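Local coordinates for protein tyrocidine synthase 2 (Brevibacillus parabrevis, PDB 6TA8) that is a multidomain synthase, represented here by a single chain whose fold belongs to the condensation-domain family, at residues Thr38-Trp43 with Trp322-Tyr327; Asn47-Arg52 with Pro413-Val418; Ile137-Gly142 with Ala161-Val166; Thr242-Gln247 with Ser439-Glu444. All blocks are in the same frame, centred on the assembly; numbering follows the deposited sequence.

Followed from the N terminus, residues 38-43 open contact 1 and residues 47-52 open contact 2. Contact 3 then forms and closes within a short span, nested inside the loops of both, and joins the loop before strand 145-152 to the end of strand 155-163. Residues 242-247 open contact 4 before 322-327 close contact 1, 413-418 close contact 2 and 439-444 close contact 4, so contacts 1, 2 and 4 cross one another. Contacts 1 and 2 tie helix 39-46 and the loop after it to strand 325-332 and to the loop before strand 421-428. Contact 4 joins the loop before strand 250-256 to the turn between strand 431-439 and helix 445-466, and meets contact 2 where the Arg245 and Arg417 backbones pair.

Contact 1 of 4, residues Thr38-Trp43 with Trp322-Tyr327; sequences TPIQKW and WFTSQY
Ile40 lies crosswise over the indole of Trp322, the two side chains meeting at about a right angle. The touching atom is CG1, 3.7 Å from the centroid of the six-membered ring of Trp322 and 22° off its normal, which defines a CH-pi contact over the face. His164 stacks on the other side of this indole, so the ring is sandwiched. With Ile40 CG1 anti to the backbone N (chi1 -167°), CG2 is directed at the chain itself, 3.3 Å from Trp322 O, while Ile40 CB comes within 3.2 Å of Thr324 O. Ile40 CD1 reaches on to Gln326 OE1 at 3.8 Å.

Trp43 is addressed differently. Gln326 OE1 stands over the centre of its ring system, 3.8 Å above the plane, and the amide is turned nearly perpendicular to the indole, 78° between planes. Gln326 NE2 is hydrogen-bonded to Glu303, which fixes which end of the amide faces Trp43. Trp322 CH2 comes to the edge of Trp43, 4.1 Å from CZ3.

At the start of helix 39-46, Thr38 and Gln41 form a capping box; Thr38 N donates to Gln41 OE1 at 2.9 Å, the reverse bond being weak. No hydrogen bond crosses between 38-43 and 322-327. The buried joint instead combines CH-pi and apolar packing with carbonyl oxygens set against CH groups and a ring face.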
# COMPACT_ATOMS: atom_id res chain seq x y z
N THR A 38 9.59 -2.43 12.35
CA THR A 38 8.16 -2.31 12.60
C THR A 38 7.46 -3.62 12.26
O THR A 38 8.03 -4.48 11.57
CB THR A 38 7.58 -1.15 11.79
OG1 THR A 38 7.78 -1.40 10.39
CG2 THR A 38 8.26 0.15 12.18
N PRO A 39 6.23 -3.82 12.75
CA PRO A 39 5.53 -5.09 12.45
C PRO A 39 5.41 -5.39 10.97
O PRO A 39 5.59 -6.55 10.56
CB PRO A 39 4.15 -4.88 13.10
CG PRO A 39 4.41 -3.94 14.22
CD PRO A 39 5.49 -3.01 13.74
N ILE A 40 5.09 -4.40 10.14
CA ILE A 40 4.97 -4.65 8.71
C ILE A 40 6.34 -4.93 8.10
O ILE A 40 6.44 -5.61 7.07
CB ILE A 40 4.26 -3.47 8.01
CG1 ILE A 40 3.84 -3.85 6.59
CG2 ILE A 40 5.15 -2.23 8.00
CD1 ILE A 40 2.97 -5.09 6.53
N GLN A 41 7.41 -4.42 8.72
CA GLN A 41 8.75 -4.76 8.27
C GLN A 41 9.15 -6.16 8.70
O GLN A 41 9.79 -6.89 7.94
CB GLN A 41 9.75 -3.73 8.79
CG GLN A 41 9.70 -2.39 8.07
CD GLN A 41 10.55 -1.33 8.73
OE1 GLN A 41 10.82 -1.39 9.93
NE2 GLN A 41 11.00 -0.36 7.95
N LYS A 42 8.77 -6.55 9.92
CA LYS A 42 9.02 -7.92 10.37
C LYS A 42 8.25 -8.92 9.53
O LYS A 42 8.75 -10.01 9.23
CB LYS A 42 8.63 -8.06 11.85
CG LYS A 42 9.78 -7.86 12.83
CD LYS A 42 9.41 -8.40 14.20
CE LYS A 42 10.60 -8.38 15.15
NZ LYS A 42 10.96 -6.99 15.56
N TRP A 43 7.02 -8.57 9.14
CA TRP A 43 6.21 -9.47 8.31
C TRP A 43 6.84 -9.69 6.94
O TRP A 43 6.69 -10.76 6.36
CB TRP A 43 4.80 -8.90 8.17
CG TRP A 43 3.98 -9.54 7.09
CD1 TRP A 43 3.19 -10.64 7.21
CD2 TRP A 43 3.86 -9.10 5.73
NE1 TRP A 43 2.59 -10.93 6.01
CE2 TRP A 43 2.99 -10.00 5.08
CE3 TRP A 43 4.41 -8.05 5.00
CZ2 TRP A 43 2.65 -9.87 3.73
CZ3 TRP A 43 4.08 -7.92 3.66
CH2 TRP A 43 3.21 -8.82 3.04
N TRP A 322 7.10 3.00 5.74
CA TRP A 322 6.15 1.90 5.54
C TRP A 322 5.35 1.74 6.83
O TRP A 322 5.74 1.02 7.75
CB TRP A 322 6.87 0.61 5.16
CG TRP A 322 5.96 -0.42 4.55
CD1 TRP A 322 4.67 -0.24 4.16
CD2 TRP A 322 6.28 -1.79 4.27
NE1 TRP A 322 4.16 -1.41 3.65
CE2 TRP A 322 5.13 -2.38 3.71
CE3 TRP A 322 7.42 -2.57 4.43
CZ2 TRP A 322 5.09 -3.71 3.31
CZ3 TRP A 322 7.38 -3.90 4.03
CH2 TRP A 322 6.22 -4.45 3.48
N PHE A 323 4.22 2.44 6.90
CA PHE A 323 3.36 2.45 8.08
C PHE A 323 2.18 1.50 7.97
O PHE A 323 1.29 1.53 8.82
CB PHE A 323 2.85 3.87 8.34
CG PHE A 323 3.90 4.82 8.85
CD1 PHE A 323 4.90 5.29 8.01
CD2 PHE A 323 3.88 5.25 10.17
CE1 PHE A 323 5.86 6.16 8.48
CE2 PHE A 323 4.84 6.12 10.64
CZ PHE A 323 5.83 6.58 9.80
N THR A 324 2.15 0.65 6.93
CA THR A 324 0.99 -0.18 6.66
C THR A 324 0.66 -1.08 7.85
O THR A 324 1.54 -1.76 8.39
CB THR A 324 1.23 -1.03 5.41
OG1 THR A 324 1.22 -0.18 4.25
CG2 THR A 324 0.16 -2.09 5.26
N SER A 325 -0.61 -1.07 8.25
CA SER A 325 -1.10 -1.93 9.32
C SER A 325 -2.09 -2.93 8.74
O SER A 325 -3.04 -2.54 8.04
CB SER A 325 -1.78 -1.10 10.42
OG SER A 325 -3.06 -0.66 10.01
N GLN A 326 -1.87 -4.21 9.02
CA GLN A 326 -2.73 -5.28 8.54
C GLN A 326 -3.49 -5.89 9.71
O GLN A 326 -2.93 -6.09 10.79
CB GLN A 326 -1.91 -6.36 7.82
CG GLN A 326 -1.32 -5.91 6.50
CD GLN A 326 -0.40 -6.95 5.88
OE1 GLN A 326 0.21 -7.75 6.59
NE2 GLN A 326 -0.31 -6.95 4.56
N TYR A 327 -4.77 -6.19 9.48
CA TYR A 327 -5.61 -6.77 10.52
C TYR A 327 -6.79 -7.46 9.87
O TYR A 327 -7.34 -6.93 8.90
CB TYR A 327 -6.09 -5.70 11.51
CG TYR A 327 -6.82 -4.54 10.88
CD1 TYR A 327 -6.12 -3.50 10.27
CD2 TYR A 327 -8.21 -4.47 10.90
CE1 TYR A 327 -6.78 -2.44 9.70
CE2 TYR A 327 -8.88 -3.40 10.33
CZ TYR A 327 -8.16 -2.39 9.73
OH TYR A 327 -8.81 -1.32 9.16

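Contact 2 of 4, residues Asn47-Arg52 with Pro413-Val418; sequences NNFTDR and PESERV
The Phe49 ring receives Glu416 O and Val418 CG2 at its edge, near its plane, both closest to CE1: Glu416 O at 3.5 Å from Phe49 CE1 and Val418 CG2 at 3.6 Å from the same atom. Asn47 CB lies over one face toward the rim, 3.5 Å above the plane, and Trp55 stacks on the ring as well. Ser415 OG approaches obliquely, 3.6 Å from Phe49 CD1; this hydroxyl is buried by the contact and has no polar partner in the model.

The second flat group is the Glu416 carboxylate, which clasps Thr50 with both oxygens. OE1 accepts from Thr50 N at 3.2 Å through its syn lone pair, with an N-H...O angle of 156°. OE2 accepts from Thr50 OG1 at 2.6 Å, met on the syn side and 20° out of the carboxylate plane. Two torsions set this up: Thr50 OG1 is held beside its own backbone N (chi1 -55°), and the Glu416 chain folds back at chi2, turning the carboxylate toward both donors.

Farther along, Asp51 and Glu414 run side by side, but Asp51 OD2 and Glu414 OE2 stay 6.0 Å apart. Asp51 OD2 is hydrogen-bonded to Ser412 OG; Glu414 makes weak, long ion pairs with Lys246 and Lys248. The nearly antiparallel loops are joined by packing at the Phe49 edge and by a two-pronged grip that would fix the carboxylate's rotation, probably favouring its ionised form.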
# COMPACT_ATOMS: atom_id res chain seq x y z
N ASN A 47 8.38 -13.65 5.72
CA ASN A 47 7.90 -14.36 4.54
C ASN A 47 9.04 -15.04 3.79
O ASN A 47 8.81 -16.04 3.10
CB ASN A 47 7.16 -13.39 3.62
CG ASN A 47 5.68 -13.31 3.92
OD1 ASN A 47 4.93 -14.25 3.66
ND2 ASN A 47 5.25 -12.18 4.47
N ASN A 48 10.26 -14.52 3.93
CA ASN A 48 11.44 -15.06 3.25
C ASN A 48 11.23 -15.11 1.74
O ASN A 48 11.26 -16.17 1.11
CB ASN A 48 11.81 -16.44 3.81
CG ASN A 48 13.01 -16.40 4.74
OD1 ASN A 48 14.14 -16.17 4.30
ND2 ASN A 48 12.77 -16.62 6.03
N PHE A 49 11.01 -13.93 1.16
CA PHE A 49 10.78 -13.82 -0.27
C PHE A 49 12.05 -14.15 -1.04
O PHE A 49 13.17 -13.93 -0.58
CB PHE A 49 10.32 -12.41 -0.63
CG PHE A 49 8.95 -12.06 -0.12
CD1 PHE A 49 7.84 -12.72 -0.60
CD2 PHE A 49 8.79 -11.05 0.82
CE1 PHE A 49 6.57 -12.40 -0.13
CE2 PHE A 49 7.53 -10.73 1.28
CZ PHE A 49 6.42 -11.40 0.81
N THR A 50 11.86 -14.70 -2.24
CA THR A 50 12.97 -14.89 -3.17
C THR A 50 13.24 -13.57 -3.88
O THR A 50 12.31 -12.92 -4.38
CB THR A 50 12.65 -15.99 -4.18
OG1 THR A 50 12.31 -17.19 -3.49
CG2 THR A 50 13.85 -16.24 -5.09
N ASP A 51 14.51 -13.17 -3.93
CA ASP A 51 14.91 -11.86 -4.45
C ASP A 51 14.15 -10.75 -3.73
O ASP A 51 13.49 -9.90 -4.35
CB ASP A 51 14.71 -11.78 -5.96
CG ASP A 51 15.28 -12.98 -6.69
OD1 ASP A 51 16.38 -13.44 -6.33
OD2 ASP A 51 14.61 -13.47 -7.63
N ARG A 52 14.23 -10.75 -2.40
CA ARG A 52 13.52 -9.78 -1.58
C ARG A 52 13.96 -8.34 -1.86
O ARG A 52 13.29 -7.41 -1.40
CB ARG A 52 13.71 -10.10 -0.10
CG ARG A 52 15.14 -9.95 0.39
CD ARG A 52 15.32 -10.57 1.76
NE ARG A 52 16.57 -10.13 2.38
CZ ARG A 52 17.10 -10.68 3.46
NH1 ARG A 52 16.50 -11.71 4.06
NH2 ARG A 52 18.24 -10.22 3.95
N PRO A 413 9.94 -12.08 -10.45
CA PRO A 413 9.14 -13.16 -11.04
C PRO A 413 9.14 -14.43 -10.20
O PRO A 413 8.19 -15.21 -10.28
CB PRO A 413 9.82 -13.38 -12.40
CG PRO A 413 10.51 -12.09 -12.70
CD PRO A 413 10.96 -11.56 -11.37
N GLU A 414 10.19 -14.65 -9.40
CA GLU A 414 10.26 -15.80 -8.52
C GLU A 414 9.66 -15.54 -7.14
O GLU A 414 9.59 -16.46 -6.33
CB GLU A 414 11.71 -16.25 -8.35
CG GLU A 414 12.54 -16.19 -9.63
CD GLU A 414 12.19 -17.30 -10.60
OE1 GLU A 414 12.01 -18.45 -10.15
OE2 GLU A 414 12.10 -17.02 -11.82
N SER A 415 9.23 -14.31 -6.87
CA SER A 415 8.69 -13.97 -5.55
C SER A 415 7.39 -14.71 -5.30
O SER A 415 6.55 -14.86 -6.20
CB SER A 415 8.47 -12.46 -5.44
OG SER A 415 8.02 -12.11 -4.14
N GLU A 416 7.21 -15.17 -4.07
CA GLU A 416 6.05 -15.98 -3.72
C GLU A 416 4.85 -15.11 -3.38
O GLU A 416 4.98 -14.06 -2.74
CB GLU A 416 6.38 -16.89 -2.53
CG GLU A 416 7.51 -17.88 -2.79
CD GLU A 416 8.89 -17.27 -2.60
OE1 GLU A 416 8.97 -16.07 -2.26
OE2 GLU A 416 9.89 -17.99 -2.79
N ARG A 417 3.67 -15.54 -3.83
CA ARG A 417 2.44 -14.85 -3.50
C ARG A 417 2.02 -15.18 -2.07
O ARG A 417 2.16 -16.32 -1.61
CB ARG A 417 1.32 -15.25 -4.47
CG ARG A 417 1.48 -14.68 -5.87
CD ARG A 417 0.37 -15.16 -6.79
NE ARG A 417 -0.95 -15.00 -6.18
CZ ARG A 417 -1.67 -13.89 -6.24
NH1 ARG A 417 -1.21 -12.83 -6.89
NH2 ARG A 417 -2.86 -13.84 -5.66
N VAL A 418 1.52 -14.18 -1.36
CA VAL A 418 1.11 -14.34 0.03
C VAL A 418 -0.40 -14.53 0.15
O VAL A 418 -0.86 -15.36 0.93
CB VAL A 418 1.59 -13.13 0.86
CG1 VAL A 418 1.08 -13.24 2.30
CG2 VAL A 418 3.11 -13.04 0.83

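Contact 3 of 4, residues Ile137-Gly142 with Ala161-Val166; sequences IDLEHG and AIHHLV
His163, whose ring lies against Leu139, has partners on both of its nitrogens. ND1 accepts from Leu165 N at 3.3 Å, the donor tilted 20° from the ring plane, while NE2 is hydrogen-bonded to Arg52 O. With ND1 acting as acceptor, the arrangement is consistent with a proton on NE2.

Across the contact, Leu139 covers the His163 ring. Its CD2 stands over the ring centre, 4.1 Å from the centroid and only 2° off the normal, a CH-pi contact. Leu139 CD1 bears on the rim, 3.7 Å from His163 NE2, and CD2 also reaches Leu165 CD1 at 4.0 Å, these two leucines crossing at about a right angle. Ile137 comes from another direction, obliquely to the ring: CG2 lies 4.1 Å from His163 CD2, and CD1 touches the backbone at 3.8 Å from His163 N.

His163 lies at the end of strand 155-163, where the sequence from His163 onward begins the HHxxxDG signature of the condensation-domain family. The next histidine of that signature, His164, turns to the other side and stacks on Trp322. With both nitrogens of His163 engaged and an apolar branch pressed on one face, the ring's rotation is fixed, and the loop before strand 145-152 packs on the signature through van der Waals and CH-pi contacts, with no hydrogen bond between 137-142 and 161-166.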
# COMPACT_ATOMS: atom_id res chain seq x y z
N ILE A 137 17.94 -3.16 -7.16
CA ILE A 137 17.97 -2.47 -5.88
C ILE A 137 18.86 -3.25 -4.92
O ILE A 137 18.65 -4.44 -4.69
CB ILE A 137 16.56 -2.29 -5.31
CG1 ILE A 137 15.80 -1.21 -6.09
CG2 ILE A 137 16.61 -1.93 -3.83
CD1 ILE A 137 14.48 -0.82 -5.46
N ASP A 138 19.86 -2.57 -4.36
CA ASP A 138 20.75 -3.17 -3.37
C ASP A 138 20.21 -2.86 -1.97
O ASP A 138 20.17 -1.69 -1.57
CB ASP A 138 22.17 -2.64 -3.54
CG ASP A 138 23.16 -3.31 -2.60
OD1 ASP A 138 22.82 -4.38 -2.04
OD2 ASP A 138 24.27 -2.77 -2.43
N LEU A 139 19.82 -3.90 -1.24
CA LEU A 139 19.22 -3.70 0.07
C LEU A 139 20.26 -3.51 1.17
O LEU A 139 20.00 -2.80 2.14
CB LEU A 139 18.31 -4.87 0.42
CG LEU A 139 16.80 -4.63 0.27
CD1 LEU A 139 16.02 -5.88 0.64
CD2 LEU A 139 16.37 -3.45 1.12
N GLU A 140 21.44 -4.12 1.03
CA GLU A 140 22.43 -4.05 2.09
C GLU A 140 23.25 -2.77 2.04
O GLU A 140 23.61 -2.23 3.10
CB GLU A 140 23.36 -5.27 2.03
CG GLU A 140 24.36 -5.33 3.18
CD GLU A 140 24.89 -6.72 3.44
OE1 GLU A 140 25.37 -6.99 4.56
OE2 GLU A 140 24.83 -7.56 2.51
N HIS A 141 23.55 -2.26 0.85
CA HIS A 141 24.37 -1.06 0.71
C HIS A 141 23.61 0.13 0.16
O HIS A 141 24.14 1.25 0.20
CB HIS A 141 25.58 -1.36 -0.19
CG HIS A 141 26.24 -2.67 0.10
ND1 HIS A 141 26.18 -3.74 -0.76
CD2 HIS A 141 26.99 -3.07 1.15
CE1 HIS A 141 26.86 -4.75 -0.25
NE2 HIS A 141 27.36 -4.37 0.91
N GLY A 142 22.40 -0.06 -0.35
CA GLY A 142 21.63 1.03 -0.90
C GLY A 142 22.19 1.51 -2.23
O GLY A 142 23.15 0.95 -2.76
N ALA A 161 11.36 4.51 -8.68
CA ALA A 161 11.13 3.22 -8.06
C ALA A 161 11.83 3.18 -6.70
O ALA A 161 13.02 3.47 -6.60
CB ALA A 161 11.64 2.08 -8.94
N ILE A 162 11.07 2.83 -5.66
CA ILE A 162 11.58 2.77 -4.30
C ILE A 162 11.15 1.44 -3.68
O ILE A 162 10.01 1.01 -3.84
CB ILE A 162 11.07 3.95 -3.44
CG1 ILE A 162 11.32 5.28 -4.15
CG2 ILE A 162 11.75 3.95 -2.08
CD1 ILE A 162 10.79 6.47 -3.40
N HIS A 163 12.08 0.80 -2.97
CA HIS A 163 11.76 -0.44 -2.28
C HIS A 163 10.65 -0.21 -1.26
O HIS A 163 10.62 0.81 -0.57
CB HIS A 163 13.00 -0.99 -1.58
CG HIS A 163 12.91 -2.45 -1.24
ND1 HIS A 163 12.32 -2.90 -0.08
CD2 HIS A 163 13.33 -3.55 -1.91
CE1 HIS A 163 12.39 -4.22 -0.05
NE2 HIS A 163 12.99 -4.64 -1.14
N HIS A 164 9.72 -1.17 -1.18
CA HIS A 164 8.53 -1.02 -0.35
C HIS A 164 8.84 -0.93 1.14
O HIS A 164 7.93 -0.62 1.92
CB HIS A 164 7.58 -2.18 -0.61
CG HIS A 164 6.14 -1.87 -0.32
ND1 HIS A 164 5.75 -0.77 0.42
CD2 HIS A 164 5.00 -2.50 -0.68
CE1 HIS A 164 4.44 -0.75 0.51
NE2 HIS A 164 3.95 -1.79 -0.15
N LEU A 165 10.08 -1.18 1.55
CA LEU A 165 10.41 -1.19 2.97
C LEU A 165 10.46 0.20 3.59
O LEU A 165 10.58 0.30 4.82
CB LEU A 165 11.75 -1.89 3.19
CG LEU A 165 11.71 -3.40 3.43
CD1 LEU A 165 13.12 -3.97 3.47
CD2 LEU A 165 10.96 -3.71 4.72
N VAL A 166 10.36 1.27 2.80
CA VAL A 166 10.54 2.62 3.32
C VAL A 166 9.48 3.57 2.77
O VAL A 166 9.58 4.79 2.96
CB VAL A 166 11.95 3.15 3.00
CG1 VAL A 166 13.00 2.43 3.84
CG2 VAL A 166 12.25 3.00 1.52

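Contact 4 of 4, residues Thr242-Gln247 with Ser439-Glu444; sequences TADRKQ and SRLQYE
Thr242 begins the contact, its CG2 3.6 Å from Gln442 CG with the two side chains at about a right angle. The same residue forms an ST turn: Asp244 N donates to Thr242 OG1 at 3.1 Å (N-H...O angle 159°). OG1 is anti to the backbone N of Thr242 (chi1 -174°), which leaves CG2 between the backbone N and the carbonyl carbon, facing Gln442 CG.

At Asp244 the side chain crosses Leu441 obliquely, OD2 lying 3.6 Å from Leu441 CD1; OD2 also has a weak hydrogen bond to His249. Asp244 OD1 accepts weakly from Lys246 N. Arg245 bends at chi3 and brings NH2 to 3.0 Å from Gln442 NE2. Two donors meet there, so no hydrogen bond can be assigned, and the modelled turn of that amide is doubtful.

A water closes the joint. It donates to Asp244 O at 3.1 Å and to Lys246 O at 2.7 Å, and accepts from Ser439 OG at 2.6 Å. Ser439 O accepts from both Gln442 N and Tyr443 N, within the turn that leads to helix 445-466.

With no direct hydrogen bond between 242-247 and 439-444, this surface contact joins the two loops through van der Waals contacts and a water that bridges two backbone carbonyls of 242-247 to Ser439 OG.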
# COMPACT_ATOMS: atom_id res chain seq x y z
N THR A 242 -2.40 -25.77 -6.60
CA THR A 242 -1.01 -25.70 -7.01
C THR A 242 -0.13 -25.37 -5.81
O THR A 242 -0.59 -24.80 -4.81
CB THR A 242 -0.80 -24.65 -8.11
OG1 THR A 242 0.55 -24.71 -8.59
CG2 THR A 242 -1.08 -23.25 -7.58
N ALA A 243 1.14 -25.75 -5.92
CA ALA A 243 2.16 -25.38 -4.94
C ALA A 243 3.11 -24.32 -5.49
O ALA A 243 4.14 -24.05 -4.87
CB ALA A 243 2.94 -26.61 -4.49
N ASP A 244 2.78 -23.72 -6.63
CA ASP A 244 3.62 -22.72 -7.28
C ASP A 244 2.97 -21.36 -7.08
O ASP A 244 2.07 -20.97 -7.82
CB ASP A 244 3.79 -23.04 -8.77
CG ASP A 244 4.80 -22.14 -9.45
OD1 ASP A 244 5.49 -21.37 -8.74
OD2 ASP A 244 4.90 -22.19 -10.69
N ARG A 245 3.43 -20.63 -6.06
CA ARG A 245 2.92 -19.30 -5.75
C ARG A 245 3.82 -18.20 -6.28
O ARG A 245 3.80 -17.08 -5.75
CB ARG A 245 2.72 -19.15 -4.24
CG ARG A 245 2.68 -20.47 -3.48
CD ARG A 245 1.92 -20.34 -2.17
NE ARG A 245 0.47 -20.41 -2.37
CZ ARG A 245 -0.22 -21.54 -2.50
NH1 ARG A 245 0.41 -22.70 -2.46
NH2 ARG A 245 -1.53 -21.50 -2.68
N LYS A 246 4.61 -18.48 -7.32
CA LYS A 246 5.53 -17.49 -7.86
C LYS A 246 4.76 -16.34 -8.51
O LYS A 246 3.64 -16.51 -9.00
CB LYS A 246 6.47 -18.14 -8.88
CG LYS A 246 7.57 -18.98 -8.25
CD LYS A 246 8.64 -19.34 -9.26
CE LYS A 246 8.09 -20.22 -10.37
NZ LYS A 246 9.14 -20.60 -11.36
N GLN A 247 5.39 -15.16 -8.50
CA GLN A 247 4.72 -13.96 -8.99
C GLN A 247 4.62 -13.92 -10.51
O GLN A 247 3.83 -13.13 -11.04
CB GLN A 247 5.46 -12.72 -8.49
CG GLN A 247 4.61 -11.46 -8.44
CD GLN A 247 3.65 -11.45 -7.26
OE1 GLN A 247 2.43 -11.39 -7.44
NE2 GLN A 247 4.19 -11.52 -6.06
N SER A 439 -3.50 -15.60 -9.38
CA SER A 439 -2.54 -16.44 -10.08
C SER A 439 -3.28 -17.30 -11.10
O SER A 439 -4.32 -17.88 -10.79
CB SER A 439 -1.77 -17.34 -9.11
OG SER A 439 -0.91 -18.23 -9.80
N ARG A 440 -2.74 -17.36 -12.32
CA ARG A 440 -3.41 -18.09 -13.39
C ARG A 440 -3.36 -19.60 -13.18
O ARG A 440 -4.12 -20.33 -13.82
CB ARG A 440 -2.81 -17.73 -14.75
CG ARG A 440 -1.33 -18.06 -14.88
CD ARG A 440 -0.82 -17.69 -16.27
NE ARG A 440 -1.66 -18.26 -17.32
CZ ARG A 440 -1.45 -19.45 -17.88
NH1 ARG A 440 -0.42 -20.20 -17.49
NH2 ARG A 440 -2.26 -19.89 -18.83
N LEU A 441 -2.48 -20.08 -12.29
CA LEU A 441 -2.42 -21.50 -11.98
C LEU A 441 -3.48 -21.92 -10.96
O LEU A 441 -3.59 -23.11 -10.66
CB LEU A 441 -1.03 -21.87 -11.46
CG LEU A 441 0.18 -21.23 -12.14
CD1 LEU A 441 1.46 -21.83 -11.57
CD2 LEU A 441 0.13 -21.39 -13.65
N GLN A 442 -4.25 -20.97 -10.43
CA GLN A 442 -5.33 -21.27 -9.50
C GLN A 442 -6.70 -20.88 -10.02
O GLN A 442 -7.69 -21.51 -9.65
CB GLN A 442 -5.09 -20.56 -8.16
CG GLN A 442 -4.01 -21.19 -7.31
CD GLN A 442 -3.65 -20.35 -6.10
OE1 GLN A 442 -3.62 -19.12 -6.18
NE2 GLN A 442 -3.38 -21.01 -4.98
N TYR A 443 -6.79 -19.85 -10.87
CA TYR A 443 -8.06 -19.38 -11.39
C TYR A 443 -7.95 -19.12 -12.88
O TYR A 443 -6.92 -18.64 -13.36
CB TYR A 443 -8.51 -18.09 -10.71
CG TYR A 443 -8.97 -18.29 -9.31
CD1 TYR A 443 -10.21 -18.84 -9.03
CD2 TYR A 443 -8.15 -17.93 -8.25
CE1 TYR A 443 -10.63 -19.03 -7.74
CE2 TYR A 443 -8.56 -18.11 -6.95
CZ TYR A 443 -9.79 -18.66 -6.70
OH TYR A 443 -10.18 -18.84 -5.41
N GLU A 444 -9.02 -19.42 -13.60
CA GLU A 444 -9.17 -18.95 -14.97
C GLU A 444 -9.81 -17.57 -14.95
O GLU A 444 -10.59 -17.24 -14.05
CB GLU A 444 -10.03 -19.93 -15.78
CG GLU A 444 -9.37 -21.29 -15.98
CD GLU A 444 -10.28 -22.29 -16.65
OE1 GLU A 444 -11.49 -22.33 -16.31
OE2 GLU A 444 -9.80 -23.05 -17.52
O HOH W 1 1.55 -18.15 -9.01